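Long-range contact in phosphate-binding protein (Xanthomonas axonopodis pv. citri, PDB 5UB3), which probably serves as a periplasmic sensor of the phosphonate-binding protein family, working with a diguanylate cyclase, and can bind chloride: residues 107-119 with 130-144. Residues are numbered along the deposited sequence; the frame is centred on the assembly and turned at random.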
loop_
_atom_site.group_PDB
_atom_site.type_symbol
_atom_site.label_atom_id
_atom_site.label_comp_id
_atom_site.label_asym_id
_atom_site.label_seq_id
_atom_site.Cartn_x
_atom_site.Cartn_y
_atom_site.Cartn_z
ATOM N N SER A 107 -0.030 -1.684 25.098
ATOM C CA SER A 107 0.785 -2.578 24.327
ATOM C C SER A 107 -0.124 -3.263 23.354
ATOM O O SER A 107 -1.319 -3.357 23.577
ATOM C CB SER A 107 1.421 -3.653 25.235
ATOM O OG SER A 107 0.410 -4.479 25.758
ATOM N N LEU A 108 0.469 -3.866 22.352
ATOM C CA LEU A 108 -0.306 -4.718 21.435
ATOM C C LEU A 108 -1.150 -5.816 22.093
ATOM O O LEU A 108 -2.330 -6.062 21.680
ATOM C CB LEU A 108 0.629 -5.351 20.386
ATOM C CG LEU A 108 -0.141 -5.909 19.189
ATOM C CD1 LEU A 108 -0.672 -4.825 18.251
ATOM C CD2 LEU A 108 0.800 -6.911 18.530
ATOM N N SER A 109 -0.554 -6.518 23.061
ATOM C CA SER A 109 -1.248 -7.617 23.777
ATOM C C SER A 109 -2.546 -7.153 24.387
ATOM O O SER A 109 -3.543 -7.857 24.358
ATOM C CB SER A 109 -0.343 -8.183 24.894
ATOM O OG SER A 109 0.946 -8.614 24.370
ATOM N N GLN A 110 -2.568 -5.929 24.883
ATOM C CA GLN A 110 -3.824 -5.340 25.448
ATOM C C GLN A 110 -4.881 -4.937 24.436
ATOM O O GLN A 110 -5.940 -4.394 24.823
ATOM C CB GLN A 110 -3.479 -4.147 26.325
ATOM C CG GLN A 110 -2.648 -4.557 27.530
ATOM C CD GLN A 110 -2.096 -3.361 28.294
ATOM O OE1 GLN A 110 -2.437 -2.229 28.023
ATOM N NE2 GLN A 110 -1.246 -3.631 29.276
ATOM N N LEU A 111 -4.647 -5.219 23.146
ATOM C CA LEU A 111 -5.734 -5.155 22.171
ATOM C C LEU A 111 -6.872 -6.155 22.437
ATOM O O LEU A 111 -8.002 -5.930 21.972
ATOM C CB LEU A 111 -5.256 -5.423 20.748
ATOM C CG LEU A 111 -5.143 -4.213 19.878
ATOM C CD1 LEU A 111 -3.986 -3.347 20.400
ATOM C CD2 LEU A 111 -4.884 -4.706 18.469
ATOM N N ARG A 112 -6.584 -7.237 23.169
ATOM C CA ARG A 112 -7.606 -8.238 23.512
ATOM C C ARG A 112 -8.733 -7.617 24.288
ATOM O O ARG A 112 -8.526 -6.753 25.118
ATOM C CB ARG A 112 -6.973 -9.479 24.158
ATOM C CG ARG A 112 -5.941 -10.061 23.159
ATOM C CD ARG A 112 -5.640 -11.535 23.244
ATOM N NE ARG A 112 -5.116 -11.819 24.559
ATOM C CZ ARG A 112 -5.643 -12.651 25.465
ATOM N NH1 ARG A 112 -6.738 -13.410 25.242
ATOM N NH2 ARG A 112 -5.014 -12.755 26.623
ATOM N N GLY A 113 -9.949 -7.924 23.884
ATOM C CA GLY A 113 -11.114 -7.175 24.334
ATOM C C GLY A 113 -11.465 -5.876 23.670
ATOM O O GLY A 113 -12.464 -5.296 23.995
ATOM N N HIS A 114 -10.665 -5.397 22.726
ATOM C CA HIS A 114 -10.814 -4.067 22.176
ATOM C C HIS A 114 -10.946 -4.099 20.672
ATOM O O HIS A 114 -10.778 -5.144 20.052
ATOM C CB HIS A 114 -9.628 -3.212 22.585
ATOM C CG HIS A 114 -9.659 -2.865 24.033
ATOM N ND1 HIS A 114 -8.878 -3.504 24.961
ATOM C CD2 HIS A 114 -10.456 -2.024 24.726
ATOM C CE1 HIS A 114 -9.160 -3.047 26.165
ATOM N NE2 HIS A 114 -10.115 -2.141 26.046
ATOM N N THR A 115 -11.232 -2.954 20.094
ATOM C CA THR A 115 -11.516 -2.866 18.693
ATOM C C THR A 115 -10.389 -2.092 17.978
ATOM O O THR A 115 -9.764 -1.193 18.509
ATOM C CB THR A 115 -12.903 -2.223 18.457
ATOM O OG1 THR A 115 -12.887 -0.928 19.013
ATOM C CG2 THR A 115 -13.963 -2.999 19.121
ATOM N N LEU A 116 -10.164 -2.492 16.754
ATOM C CA LEU A 116 -9.129 -1.931 15.918
ATOM C C LEU A 116 -9.745 -1.442 14.605
ATOM O O LEU A 116 -10.416 -2.190 13.967
ATOM C CB LEU A 116 -8.150 -3.042 15.615
ATOM C CG LEU A 116 -7.048 -2.795 14.603
ATOM C CD1 LEU A 116 -6.016 -1.788 15.085
ATOM C CD2 LEU A 116 -6.355 -4.115 14.368
ATOM N N ALA A 117 -9.412 -0.224 14.195
ATOM C CA ALA A 117 -9.773 0.364 12.934
ATOM C C ALA A 117 -8.727 0.044 11.896
ATOM O O ALA A 117 -7.583 0.439 12.052
ATOM C CB ALA A 117 -9.863 1.902 13.072
ATOM N N LEU A 118 -9.140 -0.629 10.842
ATOM C CA LEU A 118 -8.304 -0.905 9.693
ATOM C C LEU A 118 -8.871 -0.268 8.464
ATOM O O LEU A 118 -9.984 0.248 8.458
ATOM C CB LEU A 118 -8.249 -2.393 9.518
ATOM C CG LEU A 118 -7.633 -3.075 10.743
ATOM C CD1 LEU A 118 -7.524 -4.580 10.502
ATOM C CD2 LEU A 118 -6.259 -2.525 11.002
ATOM N N GLN A 119 -8.120 -0.338 7.385
ATOM C CA GLN A 119 -8.512 0.365 6.212
ATOM C C GLN A 119 -9.353 -0.394 5.195
ATOM O O GLN A 119 -10.562 -0.184 5.134
ATOM C CB GLN A 119 -7.296 0.992 5.613
ATOM C CG GLN A 119 -6.890 2.201 6.426
ATOM C CD GLN A 119 -5.524 2.711 6.065
ATOM O OE1 GLN A 119 -5.220 2.998 4.887
ATOM N NE2 GLN A 119 -4.678 2.848 7.076
ATOM N N PRO A 130 -0.739 -4.732 10.000
ATOM C CA PRO A 130 -1.263 -4.931 11.355
ATOM C C PRO A 130 -1.883 -6.323 11.594
ATOM O O PRO A 130 -1.732 -6.860 12.687
ATOM C CB PRO A 130 -2.327 -3.850 11.503
ATOM C CG PRO A 130 -2.619 -3.345 10.122
ATOM C CD PRO A 130 -1.302 -3.534 9.364
ATOM N N MET A 131 -2.591 -6.878 10.615
ATOM C CA MET A 131 -3.180 -8.190 10.816
ATOM C C MET A 131 -2.075 -9.229 10.993
ATOM O O MET A 131 -2.174 -10.129 11.803
ATOM C CB MET A 131 -4.077 -8.647 9.650
ATOM C CG MET A 131 -5.406 -7.968 9.579
ATOM S SD MET A 131 -6.400 -8.246 11.057
ATOM C CE MET A 131 -7.626 -9.347 10.385
ATOM N N LEU A 132 -1.019 -9.100 10.208
ATOM C CA LEU A 132 0.106 -10.010 10.343
ATOM C C LEU A 132 0.640 -9.925 11.755
ATOM O O LEU A 132 0.928 -10.945 12.349
ATOM C CB LEU A 132 1.231 -9.668 9.340
ATOM C CG LEU A 132 2.443 -10.534 9.410
ATOM C CD1 LEU A 132 2.029 -11.987 9.215
ATOM C CD2 LEU A 132 3.415 -10.059 8.340
ATOM N N GLU A 133 0.785 -8.702 12.254
ATOM C CA GLU A 133 1.322 -8.500 13.577
ATOM C C GLU A 133 0.489 -9.208 14.625
ATOM O O GLU A 133 1.023 -9.784 15.566
ATOM C CB GLU A 133 1.479 -7.036 13.904
ATOM C CG GLU A 133 2.512 -6.778 14.992
ATOM C CD GLU A 133 3.966 -6.839 14.508
ATOM O OE1 GLU A 133 4.244 -7.334 13.379
ATOM O OE2 GLU A 133 4.791 -6.368 15.304
ATOM N N LEU A 134 -0.814 -9.169 14.466
ATOM C CA LEU A 134 -1.673 -9.773 15.429
ATOM C C LEU A 134 -1.519 -11.279 15.345
ATOM O O LEU A 134 -1.470 -11.956 16.370
ATOM C CB LEU A 134 -3.126 -9.325 15.236
ATOM C CG LEU A 134 -3.405 -7.851 15.509
ATOM C CD1 LEU A 134 -4.887 -7.630 15.242
ATOM C CD2 LEU A 134 -3.008 -7.368 16.863
ATOM N N LEU A 135 -1.420 -11.804 14.137
ATOM C CA LEU A 135 -1.220 -13.220 13.994
ATOM C C LEU A 135 0.041 -13.718 14.706
ATOM O O LEU A 135 -0.009 -14.711 15.449
ATOM C CB LEU A 135 -1.202 -13.643 12.529
ATOM C CG LEU A 135 -2.519 -13.706 11.804
ATOM C CD1 LEU A 135 -2.163 -13.890 10.357
ATOM C CD2 LEU A 135 -3.467 -14.835 12.207
ATOM N N ARG A 136 1.131 -13.008 14.505
ATOM C CA ARG A 136 2.413 -13.393 15.105
ATOM C C ARG A 136 2.337 -13.423 16.614
ATOM O O ARG A 136 2.984 -14.249 17.226
ATOM C CB ARG A 136 3.541 -12.425 14.694
ATOM C CG ARG A 136 3.974 -12.607 13.251
ATOM C CD ARG A 136 4.603 -11.329 12.757
ATOM N NE ARG A 136 5.322 -11.548 11.516
ATOM C CZ ARG A 136 6.088 -10.634 10.921
ATOM N NH1 ARG A 136 6.213 -9.414 11.400
ATOM N NH2 ARG A 136 6.746 -10.952 9.825
ATOM N N ASN A 137 1.524 -12.536 17.193
ATOM C CA ASN A 137 1.364 -12.451 18.634
ATOM C C ASN A 137 0.188 -13.242 19.195
ATOM O O ASN A 137 -0.115 -13.133 20.381
ATOM C CB ASN A 137 1.300 -10.975 19.014
ATOM C CG ASN A 137 2.667 -10.308 18.887
ATOM O OD1 ASN A 137 3.498 -10.341 19.814
ATOM N ND2 ASN A 137 2.924 -9.755 17.716
ATOM N N GLY A 138 -0.471 -14.034 18.359
ATOM C CA GLY A 138 -1.539 -14.886 18.797
ATOM C C GLY A 138 -2.763 -14.145 19.248
ATOM O O GLY A 138 -3.562 -14.674 20.042
ATOM N N ILE A 139 -2.936 -12.927 18.744
ATOM C CA ILE A 139 -4.016 -12.057 19.171
ATOM C C ILE A 139 -5.153 -12.253 18.154
ATOM O O ILE A 139 -5.085 -11.780 16.983
ATOM C CB ILE A 139 -3.587 -10.596 19.217
ATOM C CG1 ILE A 139 -2.563 -10.401 20.325
ATOM C CG2 ILE A 139 -4.787 -9.697 19.401
ATOM C CD1 ILE A 139 -1.933 -9.041 20.335
ATOM N N ALA A 140 -6.205 -12.935 18.581
ATOM C CA ALA A 140 -7.340 -13.150 17.711
ATOM C C ALA A 140 -8.015 -11.808 17.397
ATOM O O ALA A 140 -8.097 -10.904 18.243
ATOM C CB ALA A 140 -8.313 -14.119 18.353
ATOM N N CYS A 141 -8.446 -11.675 16.158
ATOM C CA CYS A 141 -9.040 -10.437 15.738
ATOM C C CYS A 141 -10.121 -10.713 14.735
ATOM O O CYS A 141 -9.854 -10.869 13.560
ATOM C CB CYS A 141 -7.961 -9.511 15.193
ATOM S SG CYS A 141 -8.575 -7.785 15.089
ATOM N N ASP A 142 -11.367 -10.802 15.235
ATOM C CA ASP A 142 -12.486 -11.164 14.454
ATOM C C ASP A 142 -13.042 -9.971 13.740
ATOM O O ASP A 142 -12.988 -8.843 14.269
ATOM C CB ASP A 142 -13.589 -11.739 15.347
ATOM C CG ASP A 142 -13.118 -12.975 16.137
ATOM O OD1 ASP A 142 -12.642 -13.913 15.499
ATOM O OD2 ASP A 142 -13.279 -12.995 17.356
ATOM N N VAL A 143 -13.589 -10.165 12.550
ATOM C CA VAL A 143 -14.221 -9.036 11.873
ATOM C C VAL A 143 -15.458 -8.614 12.656
ATOM O O VAL A 143 -16.254 -9.469 13.059
ATOM C CB VAL A 143 -14.490 -9.273 10.377
ATOM C CG1 VAL A 143 -15.569 -10.297 10.133
ATOM C CG2 VAL A 143 -14.890 -7.955 9.726
ATOM N N LEU A 144 -15.592 -7.308 12.901
ATOM C CA LEU A 144 -16.809 -6.783 13.499
ATOM C C LEU A 144 -17.684 -6.134 12.439
ATOM O O LEU A 144 -17.214 -5.513 11.521
ATOM C CB LEU A 144 -16.491 -5.842 14.609
ATOM C CG LEU A 144 -15.633 -6.431 15.734
ATOM C CD1 LEU A 144 -15.303 -5.280 16.707
ATOM C CD2 LEU A 144 -16.277 -7.607 16.454
#
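Leu108 pushes its side chain in between Leu134, Asn137 and Ile139, where helix 124-136 ends and the chain turns back. A chi1 of -164° sets CG anti to the backbone N and beside the carbonyl carbon, and the two methyls then fork. Beyond CB, CG meets Ile139 CD1 at 3.8 Å, then CD1 lies against Leu134 CD2, and CD2 goes the other way, to the CG of Glu133 and to Asn137 ND2 at 3.6 Å. That amide crosses the leucine at about a right angle and is itself held by the last helical turn: ND2 donates to Glu133 O over 2.9 Å in an almost straight bond, 176° at the hydrogen. Asn137 N reaches the same oxygen from the opposite face of the carbonyl plane, so two donors share it. The helix closes in a Schellman motif, with Gly138 as C-prime and Ile139 N bonded back to Leu134 O. This reversal places Ile139 against the start of the 3-10 turn, CD1 at 3.3 Å from Leu108 O, while CG2 touches Arg112 CG just past the turn. Leu134 is shared by three leucines: CD2 also meets Leu111 CD2 at 3.6 Å, while CD1 meets Leu116 CD2 tip to tip at 3.9 Å. Farther along strand 115-118, Leu118 divides its methyls between residues about a turn earlier in the helix, CD2 to Pro130 CG and CD1 to Met131 SD. No hydrogen bond joins the two segments; the join is mainly apolar packing. The helix runs roughly antiparallel to strand 115-118, 147° between axes 11.3 Å apart, consistent with the alpha/beta lobes of periplasmic binding proteins. Strands 156-160 and 178-182 pair in parallel with 115-118, and Phe97 of strand 92-100 touches Leu108, Leu116 and Pro130.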